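Local structure of Afp2 (6RBN) at residues Asn23-Ala28 with Ile181-Arg186; Phe49-Phe55 with Leu71-Phe75; Gly80-Leu84 with Tyr97-Thr101; Ile103-Gly107 with Pro172-Ala178; Thr112-Phe116 with Gly128-Gly132. The protein probably serves as a subunit of the contractile sheath that surrounds the inner tube of the anti-feeding prophage, a phage-tail-like injection system. One frame throughout, in Å; residues are numbered along the deposited sequence.

Interaction 1. Residues Asn23-Ala28 with Ile181-Arg186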
# COMPACT_ATOMS: atom_id res chain seq x y z
N ASN C 23 36.92 44.89 -66.03
CA ASN C 23 37.60 44.26 -64.91
C ASN C 23 37.43 45.13 -63.67
O ASN C 23 38.39 45.53 -63.01
CB ASN C 23 39.07 44.03 -65.24
CG ASN C 23 39.69 42.97 -64.37
OD1 ASN C 23 39.02 42.35 -63.55
ND2 ASN C 23 40.99 42.76 -64.54
N SER C 24 36.18 45.47 -63.38
CA SER C 24 35.85 46.58 -62.49
C SER C 24 36.09 46.26 -61.03
O SER C 24 36.31 45.11 -60.63
CB SER C 24 34.39 46.98 -62.67
OG SER C 24 33.53 45.95 -62.22
N ALA C 25 36.05 47.31 -60.21
CA ALA C 25 36.05 47.22 -58.76
C ALA C 25 34.82 47.96 -58.24
O ALA C 25 34.41 48.98 -58.80
CB ALA C 25 37.32 47.82 -58.16
N ALA C 26 34.25 47.44 -57.15
CA ALA C 26 33.00 47.99 -56.64
C ALA C 26 33.18 49.32 -55.91
O ALA C 26 32.21 50.07 -55.80
CB ALA C 26 32.34 46.98 -55.69
N THR C 27 34.38 49.61 -55.43
CA THR C 27 34.62 50.83 -54.66
C THR C 27 35.00 52.02 -55.53
O THR C 27 35.41 53.05 -54.99
CB THR C 27 35.72 50.58 -53.62
OG1 THR C 27 36.93 50.20 -54.29
CG2 THR C 27 35.31 49.48 -52.67
N ALA C 28 34.86 51.90 -56.85
CA ALA C 28 35.20 52.99 -57.76
C ALA C 28 34.10 53.07 -58.82
O ALA C 28 34.18 52.42 -59.86
CB ALA C 28 36.57 52.77 -58.39
N ILE C 181 43.14 54.42 -59.86
CA ILE C 181 42.33 54.02 -58.71
C ILE C 181 41.64 52.70 -58.99
O ILE C 181 41.51 51.85 -58.09
CB ILE C 181 41.35 55.16 -58.36
CG1 ILE C 181 42.09 56.31 -57.70
CG2 ILE C 181 40.23 54.71 -57.45
CD1 ILE C 181 41.25 57.54 -57.50
N THR C 182 41.22 52.47 -60.24
CA THR C 182 40.53 51.24 -60.60
C THR C 182 41.44 50.03 -60.48
O THR C 182 41.06 49.00 -59.91
CB THR C 182 40.01 51.34 -62.03
OG1 THR C 182 39.19 52.51 -62.14
CG2 THR C 182 39.17 50.13 -62.38
N GLN C 183 42.66 50.13 -61.01
CA GLN C 183 43.59 49.01 -60.95
C GLN C 183 44.16 48.81 -59.55
O GLN C 183 44.63 47.71 -59.24
CB GLN C 183 44.71 49.23 -61.96
CG GLN C 183 44.26 49.10 -63.39
CD GLN C 183 45.36 49.40 -64.37
OE1 GLN C 183 46.44 49.86 -64.00
NE2 GLN C 183 45.12 49.09 -65.64
N THR C 184 44.14 49.84 -58.71
CA THR C 184 44.59 49.68 -57.34
C THR C 184 43.53 49.02 -56.48
O THR C 184 43.84 48.13 -55.68
CB THR C 184 44.98 51.04 -56.75
OG1 THR C 184 45.97 51.64 -57.59
CG2 THR C 184 45.55 50.89 -55.36
N ASP C 185 42.26 49.42 -56.64
CA ASP C 185 41.20 48.89 -55.80
C ASP C 185 40.89 47.43 -56.10
O ASP C 185 40.41 46.71 -55.22
CB ASP C 185 39.92 49.72 -55.96
CG ASP C 185 40.08 51.13 -55.43
OD1 ASP C 185 40.97 51.36 -54.60
OD2 ASP C 185 39.27 51.99 -55.83
N ARG C 186 41.16 46.99 -57.32
CA ARG C 186 40.90 45.60 -57.66
C ARG C 186 41.98 44.68 -57.11
O ARG C 186 41.67 43.68 -56.45
CB ARG C 186 40.81 45.43 -59.17
CG ARG C 186 40.52 44.02 -59.58
CD ARG C 186 40.47 43.90 -61.07
NE ARG C 186 41.75 44.21 -61.71
CZ ARG C 186 41.96 45.25 -62.51
NH1 ARG C 186 40.97 46.10 -62.77
NH2 ARG C 186 43.15 45.45 -63.04

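Interaction 2. Residues Phe49-Phe55 with Leu71-Phe75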
# COMPACT_ATOMS: atom_id res chain seq x y z
N PHE C 49 26.60 54.51 -68.47
CA PHE C 49 27.38 53.71 -69.40
C PHE C 49 28.02 52.56 -68.64
O PHE C 49 28.86 52.79 -67.77
CB PHE C 49 28.45 54.58 -70.07
CG PHE C 49 27.90 55.58 -71.03
CD1 PHE C 49 26.76 55.30 -71.77
CD2 PHE C 49 28.47 56.83 -71.15
CE1 PHE C 49 26.24 56.24 -72.64
CE2 PHE C 49 27.95 57.76 -72.01
CZ PHE C 49 26.84 57.47 -72.75
N ARG C 50 27.63 51.33 -68.98
CA ARG C 50 28.11 50.17 -68.23
C ARG C 50 29.41 49.60 -68.75
O ARG C 50 30.19 49.05 -67.97
CB ARG C 50 27.05 49.07 -68.23
CG ARG C 50 25.80 49.41 -67.44
CD ARG C 50 24.79 48.29 -67.49
NE ARG C 50 23.59 48.62 -66.73
CZ ARG C 50 22.53 49.24 -67.25
NH1 ARG C 50 22.52 49.58 -68.53
NH2 ARG C 50 21.48 49.51 -66.48
N ASN C 51 29.67 49.70 -70.05
CA ASN C 51 30.92 49.20 -70.62
C ASN C 51 31.27 50.02 -71.85
O ASN C 51 30.61 51.02 -72.17
CB ASN C 51 30.82 47.70 -70.91
CG ASN C 51 29.63 47.32 -71.78
OD1 ASN C 51 28.90 48.17 -72.27
ND2 ASN C 51 29.44 46.03 -71.96
N TRP C 52 32.33 49.60 -72.54
CA TRP C 52 32.79 50.31 -73.73
C TRP C 52 31.85 50.11 -74.90
O TRP C 52 31.77 50.98 -75.78
CB TRP C 52 34.21 49.85 -74.08
CG TRP C 52 34.78 50.46 -75.32
CD1 TRP C 52 34.97 49.85 -76.52
CD2 TRP C 52 35.20 51.82 -75.49
NE1 TRP C 52 35.51 50.72 -77.42
CE2 TRP C 52 35.66 51.94 -76.82
CE3 TRP C 52 35.25 52.93 -74.66
CZ2 TRP C 52 36.15 53.14 -77.32
CZ3 TRP C 52 35.74 54.12 -75.16
CH2 TRP C 52 36.18 54.21 -76.48
N ALA C 53 31.12 49.00 -74.93
CA ALA C 53 30.20 48.74 -76.03
C ALA C 53 29.00 49.68 -75.98
O ALA C 53 28.53 50.14 -77.03
CB ALA C 53 29.75 47.28 -76.01
N GLU C 54 28.49 49.97 -74.78
CA GLU C 54 27.38 50.90 -74.67
C GLU C 54 27.81 52.34 -74.90
O GLU C 54 26.98 53.18 -75.27
CB GLU C 54 26.72 50.78 -73.29
CG GLU C 54 25.98 49.48 -73.07
CD GLU C 54 25.34 49.43 -71.70
OE1 GLU C 54 25.56 50.37 -70.90
OE2 GLU C 54 24.63 48.44 -71.41
N PHE C 55 29.08 52.64 -74.68
CA PHE C 55 29.54 54.01 -74.86
C PHE C 55 29.72 54.36 -76.33
O PHE C 55 29.46 55.50 -76.74
CB PHE C 55 30.84 54.23 -74.08
CG PHE C 55 31.44 55.58 -74.27
CD1 PHE C 55 30.80 56.71 -73.80
CD2 PHE C 55 32.66 55.73 -74.91
CE1 PHE C 55 31.35 57.96 -73.98
CE2 PHE C 55 33.22 56.98 -75.08
CZ PHE C 55 32.57 58.09 -74.61
N LEU C 71 36.73 59.03 -70.76
CA LEU C 71 36.04 57.75 -70.75
C LEU C 71 36.78 56.68 -71.55
O LEU C 71 36.75 55.51 -71.16
CB LEU C 71 34.63 57.92 -71.28
CG LEU C 71 33.78 58.63 -70.24
CD1 LEU C 71 32.50 59.10 -70.83
CD2 LEU C 71 33.48 57.63 -69.18
N SER C 72 37.43 57.06 -72.65
CA SER C 72 38.21 56.09 -73.40
C SER C 72 39.42 55.61 -72.61
O SER C 72 39.85 54.47 -72.78
CB SER C 72 38.65 56.70 -74.73
OG SER C 72 39.55 57.76 -74.52
N LEU C 73 39.96 56.47 -71.75
CA LEU C 73 41.03 56.07 -70.84
C LEU C 73 40.49 55.35 -69.62
O LEU C 73 41.23 54.60 -68.97
CB LEU C 73 41.83 57.32 -70.45
CG LEU C 73 43.25 57.34 -69.88
CD1 LEU C 73 43.29 57.12 -68.39
CD2 LEU C 73 44.11 56.33 -70.60
N TRP C 74 39.20 55.54 -69.31
CA TRP C 74 38.56 54.80 -68.22
C TRP C 74 38.34 53.34 -68.59
O TRP C 74 38.72 52.44 -67.83
CB TRP C 74 37.23 55.45 -67.85
CG TRP C 74 36.42 54.66 -66.88
CD1 TRP C 74 35.35 53.87 -67.15
CD2 TRP C 74 36.62 54.57 -65.46
NE1 TRP C 74 34.87 53.29 -66.00
CE2 TRP C 74 35.64 53.71 -64.95
CE3 TRP C 74 37.55 55.14 -64.58
CZ2 TRP C 74 35.55 53.40 -63.60
CZ3 TRP C 74 37.45 54.84 -63.25
CH2 TRP C 74 36.46 53.98 -62.77
N PHE C 75 37.70 53.09 -69.73
CA PHE C 75 37.27 51.74 -70.06
C PHE C 75 38.41 50.84 -70.52
O PHE C 75 38.23 49.62 -70.54
CB PHE C 75 36.19 51.76 -71.13
CG PHE C 75 34.87 52.27 -70.64
CD1 PHE C 75 34.09 51.50 -69.79
CD2 PHE C 75 34.37 53.48 -71.08
CE1 PHE C 75 32.88 51.96 -69.35
CE2 PHE C 75 33.15 53.94 -70.64
CZ PHE C 75 32.40 53.17 -69.78

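Interaction 3. Residues Gly80-Leu84 with Tyr97-Thr101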
# COMPACT_ATOMS: atom_id res chain seq x y z
N GLY C 80 34.00 50.01 -64.65
CA GLY C 80 32.65 49.49 -64.63
C GLY C 80 31.65 50.52 -65.09
O GLY C 80 31.90 51.24 -66.06
N LYS C 81 30.52 50.60 -64.41
CA LYS C 81 29.53 51.60 -64.77
C LYS C 81 29.99 52.98 -64.30
O LYS C 81 30.71 53.12 -63.31
CB LYS C 81 28.16 51.25 -64.20
CG LYS C 81 28.04 51.31 -62.69
CD LYS C 81 26.66 50.87 -62.26
CE LYS C 81 25.61 51.89 -62.66
NZ LYS C 81 24.26 51.52 -62.17
N CYS C 82 29.59 53.99 -65.06
CA CYS C 82 30.03 55.35 -64.82
C CYS C 82 29.00 56.30 -65.41
O CYS C 82 28.18 55.90 -66.24
CB CYS C 82 31.41 55.60 -65.43
SG CYS C 82 31.42 55.40 -67.20
N TYR C 83 29.05 57.55 -64.97
CA TYR C 83 28.00 58.51 -65.23
C TYR C 83 28.58 59.74 -65.92
O TYR C 83 29.58 60.30 -65.45
CB TYR C 83 27.31 58.93 -63.93
CG TYR C 83 26.54 57.83 -63.22
CD1 TYR C 83 26.04 56.73 -63.90
CD2 TYR C 83 26.36 57.88 -61.85
CE1 TYR C 83 25.36 55.73 -63.23
CE2 TYR C 83 25.67 56.88 -61.18
CZ TYR C 83 25.18 55.81 -61.88
OH TYR C 83 24.50 54.82 -61.22
N LEU C 84 27.97 60.16 -67.02
CA LEU C 84 28.20 61.48 -67.59
C LEU C 84 27.11 62.43 -67.10
O LEU C 84 25.95 62.30 -67.49
CB LEU C 84 28.23 61.47 -69.11
CG LEU C 84 29.51 61.03 -69.79
CD1 LEU C 84 29.31 61.04 -71.30
CD2 LEU C 84 30.62 61.98 -69.38
N TYR C 97 21.55 58.82 -57.21
CA TYR C 97 21.90 57.52 -57.78
C TYR C 97 22.64 56.59 -56.84
O TYR C 97 22.90 55.45 -57.22
CB TYR C 97 22.70 57.72 -59.07
CG TYR C 97 21.82 58.18 -60.21
CD1 TYR C 97 21.10 57.27 -60.95
CD2 TYR C 97 21.68 59.53 -60.50
CE1 TYR C 97 20.28 57.68 -61.98
CE2 TYR C 97 20.86 59.95 -61.52
CZ TYR C 97 20.16 59.02 -62.26
OH TYR C 97 19.34 59.44 -63.28
N ASP C 98 23.06 57.06 -55.65
CA ASP C 98 23.37 56.24 -54.47
C ASP C 98 24.62 55.37 -54.64
O ASP C 98 25.06 54.71 -53.69
CB ASP C 98 22.16 55.36 -54.13
CG ASP C 98 22.16 54.88 -52.69
OD1 ASP C 98 23.00 55.33 -51.88
OD2 ASP C 98 21.31 54.02 -52.36
N ASP C 99 25.23 55.38 -55.81
CA ASP C 99 26.26 54.43 -56.17
C ASP C 99 27.60 55.12 -56.40
O ASP C 99 28.62 54.43 -56.51
CB ASP C 99 25.84 53.68 -57.45
CG ASP C 99 26.51 52.34 -57.60
OD1 ASP C 99 27.27 51.93 -56.69
OD2 ASP C 99 26.27 51.68 -58.63
N ILE C 100 27.62 56.44 -56.43
CA ILE C 100 28.78 57.20 -56.86
C ILE C 100 29.78 57.28 -55.71
O ILE C 100 29.42 57.63 -54.58
CB ILE C 100 28.35 58.60 -57.31
CG1 ILE C 100 27.35 58.47 -58.45
CG2 ILE C 100 29.53 59.43 -57.75
CD1 ILE C 100 26.62 59.72 -58.75
N THR C 101 31.03 56.96 -56.00
CA THR C 101 32.13 57.09 -55.05
C THR C 101 33.15 58.14 -55.46
O THR C 101 33.83 58.69 -54.60
CB THR C 101 32.83 55.74 -54.87
OG1 THR C 101 33.38 55.32 -56.13
CG2 THR C 101 31.86 54.70 -54.38

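Interaction 4. Residues Ile103-Gly107 with Pro172-Ala178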
# COMPACT_ATOMS: atom_id res chain seq x y z
N ILE C 103 33.99 61.70 -57.91
CA ILE C 103 33.60 62.81 -58.78
C ILE C 103 34.84 63.21 -59.56
O ILE C 103 35.79 63.76 -58.99
CB ILE C 103 33.02 63.99 -58.00
CG1 ILE C 103 31.70 63.59 -57.34
CG2 ILE C 103 32.79 65.18 -58.91
CD1 ILE C 103 31.15 64.63 -56.42
N VAL C 104 34.83 62.94 -60.85
CA VAL C 104 36.00 63.13 -61.70
C VAL C 104 35.73 64.36 -62.56
O VAL C 104 34.94 64.31 -63.51
CB VAL C 104 36.27 61.89 -62.56
CG1 VAL C 104 37.45 62.12 -63.46
CG2 VAL C 104 36.52 60.68 -61.68
N ALA C 105 36.38 65.47 -62.22
CA ALA C 105 36.28 66.70 -63.00
C ALA C 105 37.08 66.52 -64.28
O ALA C 105 38.30 66.67 -64.30
CB ALA C 105 36.78 67.89 -62.19
N ALA C 106 36.39 66.17 -65.36
CA ALA C 106 37.04 65.86 -66.63
C ALA C 106 37.22 67.16 -67.42
O ALA C 106 36.49 67.46 -68.36
CB ALA C 106 36.23 64.84 -67.41
N GLY C 107 38.23 67.93 -67.02
CA GLY C 107 38.51 69.20 -67.67
C GLY C 107 37.49 70.26 -67.32
O GLY C 107 36.99 70.97 -68.20
N PRO C 172 42.32 64.72 -69.67
CA PRO C 172 42.36 65.44 -68.40
C PRO C 172 43.03 64.60 -67.33
O PRO C 172 42.80 63.38 -67.25
CB PRO C 172 40.88 65.66 -68.07
CG PRO C 172 40.20 65.61 -69.38
CD PRO C 172 40.95 64.59 -70.18
N PRO C 173 43.85 65.21 -66.47
CA PRO C 173 44.65 64.42 -65.53
C PRO C 173 43.86 63.86 -64.36
O PRO C 173 44.41 63.08 -63.58
CB PRO C 173 45.69 65.43 -65.05
CG PRO C 173 45.00 66.73 -65.17
CD PRO C 173 44.11 66.65 -66.35
N SER C 174 42.59 64.24 -64.22
CA SER C 174 41.71 63.54 -63.29
C SER C 174 41.43 62.12 -63.76
O SER C 174 41.30 61.21 -62.94
CB SER C 174 40.39 64.29 -63.16
OG SER C 174 40.61 65.60 -62.70
N ALA C 175 41.33 61.92 -65.08
CA ALA C 175 41.06 60.60 -65.62
C ALA C 175 42.27 59.70 -65.56
O ALA C 175 42.13 58.47 -65.53
CB ALA C 175 40.58 60.73 -67.06
N ILE C 176 43.47 60.28 -65.56
CA ILE C 176 44.68 59.49 -65.34
C ILE C 176 44.71 59.00 -63.90
O ILE C 176 45.09 57.85 -63.63
CB ILE C 176 45.92 60.34 -65.69
CG1 ILE C 176 45.86 60.75 -67.16
CG2 ILE C 176 47.19 59.57 -65.43
CD1 ILE C 176 46.88 61.79 -67.53
N ALA C 177 44.29 59.84 -62.96
CA ALA C 177 44.20 59.42 -61.57
C ALA C 177 43.04 58.46 -61.35
O ALA C 177 43.15 57.56 -60.51
CB ALA C 177 44.05 60.63 -60.67
N ALA C 178 41.94 58.62 -62.08
CA ALA C 178 40.79 57.75 -61.90
C ALA C 178 41.02 56.35 -62.46
O ALA C 178 40.37 55.41 -62.01
CB ALA C 178 39.55 58.36 -62.55

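Interaction 5. Residues Thr112-Phe116 with Gly128-Gly132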
# COMPACT_ATOMS: atom_id res chain seq x y z
N THR C 112 32.08 72.60 -60.97
CA THR C 112 32.22 71.37 -60.21
C THR C 112 32.69 71.65 -58.79
O THR C 112 32.25 70.98 -57.85
CB THR C 112 33.19 70.43 -60.94
OG1 THR C 112 32.69 70.17 -62.25
CG2 THR C 112 33.33 69.10 -60.23
N TYR C 113 33.53 72.67 -58.61
CA TYR C 113 34.11 72.97 -57.30
C TYR C 113 33.05 73.45 -56.32
O TYR C 113 33.03 73.03 -55.16
CB TYR C 113 35.20 74.05 -57.42
CG TYR C 113 36.41 73.73 -58.26
CD1 TYR C 113 36.72 72.43 -58.64
CD2 TYR C 113 37.26 74.75 -58.68
CE1 TYR C 113 37.82 72.16 -59.42
CE2 TYR C 113 38.37 74.48 -59.46
CZ TYR C 113 38.65 73.19 -59.82
OH TYR C 113 39.75 72.90 -60.59
N THR C 114 32.15 74.32 -56.77
CA THR C 114 31.10 74.83 -55.90
C THR C 114 29.98 73.81 -55.68
O THR C 114 29.21 73.97 -54.74
CB THR C 114 30.52 76.13 -56.44
OG1 THR C 114 29.57 76.66 -55.51
CG2 THR C 114 29.84 75.91 -57.78
N ALA C 115 29.89 72.79 -56.52
CA ALA C 115 28.96 71.69 -56.30
C ALA C 115 29.62 70.50 -55.63
O ALA C 115 28.91 69.61 -55.14
CB ALA C 115 28.33 71.26 -57.62
N PHE C 116 30.95 70.44 -55.63
CA PHE C 116 31.66 69.48 -54.80
C PHE C 116 31.45 69.78 -53.32
O PHE C 116 31.12 68.89 -52.54
CB PHE C 116 33.15 69.50 -55.14
CG PHE C 116 33.98 68.61 -54.29
CD1 PHE C 116 33.97 67.25 -54.48
CD2 PHE C 116 34.78 69.14 -53.29
CE1 PHE C 116 34.74 66.43 -53.70
CE2 PHE C 116 35.55 68.33 -52.51
CZ PHE C 116 35.53 66.97 -52.71
N GLY C 128 36.70 63.62 -54.59
CA GLY C 128 36.83 64.38 -55.82
C GLY C 128 38.22 64.30 -56.42
O GLY C 128 39.22 64.23 -55.72
N LEU C 129 38.26 64.33 -57.75
CA LEU C 129 39.51 64.28 -58.51
C LEU C 129 39.53 65.50 -59.42
O LEU C 129 38.86 65.51 -60.46
CB LEU C 129 39.61 62.98 -59.30
CG LEU C 129 39.61 61.69 -58.47
CD1 LEU C 129 39.59 60.48 -59.37
CD2 LEU C 129 40.81 61.65 -57.55
N PHE C 130 40.29 66.52 -59.04
CA PHE C 130 40.26 67.81 -59.72
C PHE C 130 41.36 67.85 -60.78
O PHE C 130 41.88 66.80 -61.17
CB PHE C 130 40.34 68.92 -58.68
CG PHE C 130 39.26 68.83 -57.64
CD1 PHE C 130 37.94 69.04 -57.99
CD2 PHE C 130 39.57 68.56 -56.32
CE1 PHE C 130 36.95 68.96 -57.05
CE2 PHE C 130 38.58 68.49 -55.37
CZ PHE C 130 37.27 68.68 -55.74
N ASP C 131 41.68 69.03 -61.30
CA ASP C 131 42.66 69.16 -62.36
C ASP C 131 43.65 70.27 -62.04
O ASP C 131 43.31 71.24 -61.37
CB ASP C 131 42.02 69.49 -63.71
CG ASP C 131 41.30 68.31 -64.31
OD1 ASP C 131 41.72 67.17 -64.05
OD2 ASP C 131 40.34 68.54 -65.05
N GLY C 132 44.86 70.13 -62.56
CA GLY C 132 45.82 71.20 -62.53
C GLY C 132 45.63 72.10 -63.73
O GLY C 132 44.76 71.85 -64.58

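Interaction 1. Residues Asn23-Ala28 with Ile181-Arg186
N23 opens the contact through its backbone: its O accepts a hydrogen bond from R186 NH1 at 2.7 Å, so the arginine reaches from the helix to the loop main chain. The N23 side chain lies alongside, OD1 3.3 Å from R186 CD, with ND2 over one face of the guanidinium; ND2 and NE are both donors and do not bond. S24 turns its CA-to-CB bond away and adds little. A25 points back at the helix, where its CB packs 3.9 Å from D185 CB and 4.0 Å from R186 N; its CA lies 5.2 Å from that of R186, a close approach that the small alanine side chain permits. From A25 to A28 the chain makes a type I beta turn, with A26 at its outer side. The turn brings T27 OG1 to 3.3 Å from D185 OD2, a weak hydrogen bond; the stronger partner of D185 is R254, which forms a salt bridge with OD2 and also donates to T27 O. A28 closes the contact with its CB 4.2 Å from I181 CG2 and 3.8 Å from D185 OD2. The loop thus lies along the C-terminal part of helix 173-187 just before the chain enters strand 30-34, with helix 250-267 supplying R254 to both sides.

Interaction 2. Residues Phe49-Phe55 with Leu71-Phe75
F75 packs its ring against the N-terminal end of helix 52-58, one face covered by the backbone of N51 and W52, with N51 C 3.6 Å from F75 CE1. The carbonyls of F49 and R50 lie at the edge of this ring, and F49 CB is 4.2 Å from F75 CZ. On the helix side, W52 CE3 approaches F75 CD2 at 3.7 Å, while W52 CZ3 sits 3.6 Å from S72 CA; the indole NE1 is hydrogen-bonded to S18 OG. One turn on, F55 meets L71: CE1 is 3.5 Å from L71 CD1, and L71 CB makes a CH-pi contact over the ring face, 4.2 Å from the centroid. N51 caps the helix that F75 packs against, its OD1 accepting from E54 N at 3.1 Å. The contact is apolar and packs two helices that follow one another in the chain, 52-58 and 66-75, with L71 and F75 also resting on C82 of strand 82-86, the neighbour of strand 46-49 in the sheet.

Interaction 3. Residues Gly80-Leu84 with Tyr97-Thr101
Y97 places its CB 3.7 Å from Y83 CE2. The two tyrosine rings meet obliquely, centroids 5.4 Å apart and planes at 53°. D98 leaves the helical conformation with a positive phi and turns the chain; its side chain leads away from strand 82-86, and here Afp3 packs against the subunit, with its R305 on Y97 and its F325 on D98. D99 comes back toward the strand: its CB lies 4.2 Å from Y83 OH, and its OD2 is 3.7 Å from K81 CD. K81 NZ stays 4.1 Å from D99 OD2, near enough for electrostatic attraction but beyond a salt bridge, and makes a weak hydrogen bond to Y83 OH. I100 then brings CG1 to 3.6 Å from CE2 at the edge of the Y83 ring, so that Y83, which buries the most surface, is held by Y97, D99 and I100. T101 leads into strand 102-105 and bonds through OG1 to T27 O and V29 N. Strands 82-86 and 102-105 run parallel and are joined through helix 90-97, with strand 30-34 between them in the sheet: a beta-alpha-beta crossover of the alpha/beta fold in the subtilisin-like domain of sheath proteins.

Interaction 4. Residues Ile103-Gly107 with Pro172-Ala178
Helix-on-sheet packing of an alpha/beta layer, in the subtilisin-like domain of the tail sheath family, brings helix 173-187 against strand 102-105. The axes of the segments 103-105 and 173-178 approach to 7.7 Å, and their directions differ by 145°, so the helix runs roughly antiparallel to the strand. V104 is the main strand contact: its CG1 lies 3.7 Å from S174 CB and 4.2 Å from A175 N, while CG2 meets A178 CB at 3.9 Å, one helical turn further on. The small side chains of S174 and A178 let the helix come close, with V104 and S174 CA atoms 5.9 Å apart. V104 also touches P30 and F32 of strand 30-34 and L129 of strand 127-129, and A178 rests on L129 as well, so the helix covers adjoining strands of the sheet. Beyond the strand, A106 centres an inverse gamma turn and G107 takes positive phi as the chain swings past the start of the helix. P172 packs here, its CG 3.9 Å from A106 C. S174 OG comes within 3.0 Å of A105 O, a close contact only; it lies among three acceptors that share its one proton, L129 O, D131 OD1 and, the strongest partner, F130 O, while D131 OD2 accepts from G107 N. At the far end of the contact, P172 CB lies 3.6 Å from G107 N.

Interaction 5. Residues Thr112-Phe116 with Gly128-Gly132
F130 buries the most surface in this contact, placing its ring between Y113 and F116 of helix 112-122. Against F116 the geometry is edge-to-face: the edge of F130 meets the face of F116, centroids 4.8 Å apart and planes at 88°, with F130 CZ 3.5 Å from F116 CD2. Against Y113 the roles change, the edge of the tyrosine pointing at the face of F130 in an offset edge-to-face pair, with centroids 5.3 Å apart, planes at 85° and Y113 CE1 3.4 Å from F130 CD1. The three rings thus form an aromatic cluster within the beta-alpha-beta unit of strand 102-105, helix 112-122 and strand 127-129, on the side where the helix covers this parallel part of the mixed sheet. F116 also reaches the strand backbone, its CE1 3.5 Å from G128 N; a CB on G128 would come about 2.6 Å from that same CE1, a clash that the glycine avoids. L129, between G128 and F130, directs its side chain away from this helix to A178 and I181 of helix 173-187. Past F130 the chain leaves the sheet: D131 O is 4.0 Å from Y113 OH, and the D131 carboxylate accepts from S174 through OD1 and from G107 N through OD2.

In the fold
From the N terminus, the loop 23-28 before strand 30-34 opens interaction 1, which ties it to helix 173-187 at 181-186 and so encloses all the others. Interaction 2 closes first, a short loop between neighbouring helices; interaction 3 follows in series, linked to it by the backbone pairing of F49 with C82 and tying the loop after helix 90-97 to strand 82-86. Interaction 4 opens on strand 102-105 and closes at 172-178, with interaction 5 nested inside it; S174 and D131 join these two. Interactions 1 and 4 share helix 173-187, on which W74 of interaction 2 packs at A178 and T182. Together they tie helices 52-58, 66-75, 112-122 and 173-187 to one mixed sheet; none cross.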